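Local structure of cyclopropane mycolic acid synthase MmaA2 (Mycobacterium tuberculosis, 1TPY) at residues L166-Q176 and Q204-E212. The protein transfers a methylene group from S-adenosyl-L-methionine to a double bond, forming the distal cis-cyclopropane ring of alpha mycolic acids, and also makes cis-cyclopropanated methoxymycolates. Numbering follows the deposited sequence.
Sequences LHTITGLTRQQ and QPPTIEMVE. With 16A (cetyl-trimethyl-ammonium), chain D; CO3 (carbonate ion), chain B.
G171 N donates to P206 O at 2.9 Å, with the N-H pointing well at the acceptor (160°), while T170 CA comes to 3.2 Å from the same O in a CA-H...O contact. The P206 ring packs on the strand with CD 3.3 Å from I169 O, and T168 OG1, which donates to that same carbonyl, sits beside CD as well. Close to the G171 bond, I208 CG1 lies against CB and OG1 of T170, whose OG1 is held by N281. This is the tight part; deeper in, L166 CD1 meets V211 CG1 at 3.8 Å. From G171 onward the fit turns polar and wet. One water gives to G171 O and Q176 OE1 and accepts from T207 OG1 and I208 N, tying the start of helix 208-218 to a capping box: T173 N donates to Q176 OE1, and Q176 N to T173 OG1, which chi1 of 58° sets between its own backbone N and carbonyl carbon, within reach. On the solvent side E209, extended beyond CG, brings OE2 to 3.9 Å from T173 CG2. P205 CD lies 3.7 Å from C11 of the cetyl-trimethyl-ammonium, a detergent probably marking the acyl-chain site, and H167 NE2 bonds the carbonate. Strand 163-171 runs between strands 132-136 and 278-286 of the Rossmann-like sheet; F139 of helix 139-142 and H147 of helix 147-157 pack on P206, and F283 of strand 278-286 on V211.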
# COMPACT_ATOMS: atom_id res chain seq x y z
N LEU A 166 4.05 8.11 4.38
CA LEU A 166 4.13 7.47 3.08
C LEU A 166 4.83 6.13 3.22
O LEU A 166 6.04 6.06 3.39
CB LEU A 166 4.90 8.35 2.10
CG LEU A 166 4.74 8.09 0.60
CD1 LEU A 166 5.99 8.58 -0.11
CD2 LEU A 166 4.54 6.63 0.32
N HIS A 167 4.04 5.06 3.14
CA HIS A 167 4.57 3.71 3.24
C HIS A 167 4.57 3.17 1.81
O HIS A 167 3.52 3.10 1.16
CB HIS A 167 3.66 2.87 4.15
CG HIS A 167 3.92 1.40 4.10
ND1 HIS A 167 3.92 0.61 5.22
CD2 HIS A 167 4.11 0.55 3.05
CE1 HIS A 167 4.08 -0.66 4.88
NE2 HIS A 167 4.19 -0.72 3.56
N THR A 168 5.74 2.79 1.33
CA THR A 168 5.82 2.29 -0.03
C THR A 168 7.01 1.39 -0.28
O THR A 168 8.01 1.42 0.44
CB THR A 168 5.91 3.45 -1.05
OG1 THR A 168 6.08 2.92 -2.37
CG2 THR A 168 7.09 4.35 -0.75
N ILE A 169 6.87 0.56 -1.30
CA ILE A 169 7.94 -0.33 -1.68
C ILE A 169 8.95 0.57 -2.36
O ILE A 169 8.58 1.51 -3.06
CB ILE A 169 7.45 -1.38 -2.68
CG1 ILE A 169 6.52 -2.37 -1.97
CG2 ILE A 169 8.64 -2.10 -3.32
CD1 ILE A 169 5.84 -3.33 -2.91
N THR A 170 10.23 0.31 -2.13
CA THR A 170 11.27 1.09 -2.78
C THR A 170 12.23 0.10 -3.43
O THR A 170 12.52 -0.95 -2.86
CB THR A 170 12.06 1.96 -1.78
OG1 THR A 170 12.63 1.14 -0.76
CG2 THR A 170 11.15 2.99 -1.13
N GLY A 171 12.68 0.43 -4.63
CA GLY A 171 13.60 -0.44 -5.31
C GLY A 171 14.99 0.13 -5.11
O GLY A 171 15.15 1.34 -4.98
N LEU A 172 15.99 -0.74 -5.04
CA LEU A 172 17.35 -0.27 -4.88
C LEU A 172 17.80 0.29 -6.22
O LEU A 172 17.35 -0.16 -7.26
CB LEU A 172 18.29 -1.43 -4.51
CG LEU A 172 18.48 -1.81 -3.05
CD1 LEU A 172 17.17 -2.30 -2.44
CD2 LEU A 172 19.55 -2.90 -2.98
N THR A 173 18.68 1.28 -6.19
CA THR A 173 19.21 1.84 -7.42
C THR A 173 20.15 0.76 -7.94
O THR A 173 20.44 -0.21 -7.23
CB THR A 173 20.02 3.12 -7.16
OG1 THR A 173 21.09 2.83 -6.26
CG2 THR A 173 19.12 4.20 -6.55
N ARG A 174 20.63 0.90 -9.17
CA ARG A 174 21.54 -0.08 -9.72
C ARG A 174 22.82 -0.10 -8.89
O ARG A 174 23.42 -1.16 -8.67
CB ARG A 174 21.87 0.25 -11.18
CG ARG A 174 20.65 0.26 -12.11
CD ARG A 174 20.99 0.86 -13.47
NE ARG A 174 21.91 0.03 -14.25
CZ ARG A 174 21.60 -1.19 -14.70
NH1 ARG A 174 22.50 -1.88 -15.39
NH2 ARG A 174 20.41 -1.71 -14.46
N GLN A 175 23.24 1.06 -8.42
CA GLN A 175 24.46 1.15 -7.63
C GLN A 175 24.29 0.47 -6.27
O GLN A 175 25.21 -0.19 -5.79
CB GLN A 175 24.88 2.62 -7.44
CG GLN A 175 26.21 2.82 -6.68
CD GLN A 175 27.38 2.09 -7.34
OE1 GLN A 175 28.08 1.31 -6.70
NE2 GLN A 175 27.59 2.34 -8.63
N GLN A 176 23.13 0.64 -5.66
CA GLN A 176 22.89 0.01 -4.36
C GLN A 176 22.95 -1.51 -4.52
O GLN A 176 23.50 -2.20 -3.67
CB GLN A 176 21.55 0.45 -3.78
CG GLN A 176 21.49 1.95 -3.46
CD GLN A 176 20.13 2.40 -2.93
OE1 GLN A 176 19.09 1.99 -3.43
NE2 GLN A 176 20.15 3.27 -1.93
N GLN A 204 5.29 1.19 -10.80
CA GLN A 204 6.63 1.77 -10.87
C GLN A 204 7.10 2.18 -9.47
O GLN A 204 6.99 3.34 -9.09
CB GLN A 204 6.63 3.01 -11.76
CG GLN A 204 5.91 2.85 -13.09
CD GLN A 204 5.73 4.16 -13.84
OE1 GLN A 204 4.95 4.25 -14.79
NE2 GLN A 204 6.45 5.19 -13.41
N PRO A 205 7.66 1.23 -8.70
CA PRO A 205 8.12 1.59 -7.36
C PRO A 205 9.18 2.67 -7.42
O PRO A 205 10.00 2.71 -8.34
CB PRO A 205 8.69 0.28 -6.84
CG PRO A 205 9.28 -0.32 -8.08
CD PRO A 205 8.18 -0.08 -9.10
N PRO A 206 9.18 3.59 -6.45
CA PRO A 206 10.21 4.63 -6.50
C PRO A 206 11.48 4.07 -5.87
O PRO A 206 11.50 2.97 -5.32
CB PRO A 206 9.61 5.72 -5.63
CG PRO A 206 8.96 4.92 -4.55
CD PRO A 206 8.25 3.82 -5.33
N THR A 207 12.56 4.85 -5.97
CA THR A 207 13.81 4.48 -5.35
C THR A 207 13.76 5.34 -4.10
O THR A 207 12.95 6.26 -4.03
CB THR A 207 15.02 4.88 -6.23
OG1 THR A 207 16.22 4.41 -5.63
CG2 THR A 207 15.12 6.37 -6.37
N ILE A 208 14.61 5.07 -3.11
CA ILE A 208 14.59 5.87 -1.89
C ILE A 208 14.90 7.34 -2.16
O ILE A 208 14.19 8.22 -1.67
CB ILE A 208 15.57 5.32 -0.82
CG1 ILE A 208 15.01 4.03 -0.20
CG2 ILE A 208 15.82 6.37 0.26
CD1 ILE A 208 15.99 3.29 0.70
N GLU A 209 15.94 7.61 -2.93
CA GLU A 209 16.31 8.99 -3.23
C GLU A 209 15.19 9.74 -3.96
O GLU A 209 15.03 10.94 -3.78
CB GLU A 209 17.61 9.05 -4.04
CG GLU A 209 17.59 8.20 -5.30
CD GLU A 209 18.92 8.20 -6.02
OE1 GLU A 209 19.95 8.38 -5.34
OE2 GLU A 209 18.94 8.02 -7.25
N MET A 210 14.41 9.03 -4.77
CA MET A 210 13.31 9.66 -5.49
C MET A 210 12.28 10.23 -4.53
O MET A 210 11.81 11.36 -4.70
CB MET A 210 12.63 8.67 -6.44
CG MET A 210 13.37 8.43 -7.75
SD MET A 210 12.57 7.12 -8.72
CE MET A 210 10.92 7.78 -8.79
N VAL A 211 11.92 9.44 -3.52
CA VAL A 211 10.95 9.88 -2.51
C VAL A 211 11.50 11.07 -1.73
O VAL A 211 10.82 12.08 -1.55
CB VAL A 211 10.63 8.74 -1.51
CG1 VAL A 211 9.72 9.26 -0.40
CG2 VAL A 211 9.95 7.58 -2.23
N GLU A 212 12.75 10.94 -1.26
CA GLU A 212 13.39 12.01 -0.49
C GLU A 212 13.48 13.31 -1.28
O GLU A 212 13.03 14.36 -0.83
CB GLU A 212 14.81 11.61 -0.07
CG GLU A 212 14.88 10.33 0.74
CD GLU A 212 16.31 9.98 1.12
OE1 GLU A 212 17.19 9.99 0.22
OE2 GLU A 212 16.56 9.68 2.30
C1 16A D . 3.57 -7.68 -2.64
C2 16A D . 3.94 -6.90 -3.90
C3 16A D . 5.47 -6.86 -4.08
C4 16A D . 5.97 -6.13 -5.31
C5 16A D . 7.51 -6.18 -5.35
C6 16A D . 8.17 -5.48 -6.54
C7 16A D . 7.91 -6.04 -7.97
C8 16A D . 8.17 -5.09 -9.17
C9 16A D . 7.52 -3.69 -9.12
C10 16A D . 5.97 -3.64 -9.12
C11 16A D . 5.34 -2.32 -8.61
C12 16A D . 3.86 -2.42 -8.20
C13 16A D . 3.68 -2.51 -6.68
C14 16A D . 2.22 -2.71 -6.30
C15 16A D . 2.18 -3.05 -4.80
C16 16A D . 0.73 -3.41 -4.43
N1 16A D . 0.21 -3.86 -3.06
C17 16A D . -1.04 -4.23 -2.76
C18 16A D . 1.05 -5.00 -2.52
C19 16A D . 0.43 -2.73 -2.08
C CO3 B . 3.68 -2.03 0.34
O1 CO3 B . 3.80 -2.68 1.67
O2 CO3 B . 3.28 -2.75 -0.73
O3 CO3 B . 3.98 -0.72 0.20
O HOH W 1 16.45 2.95 -3.22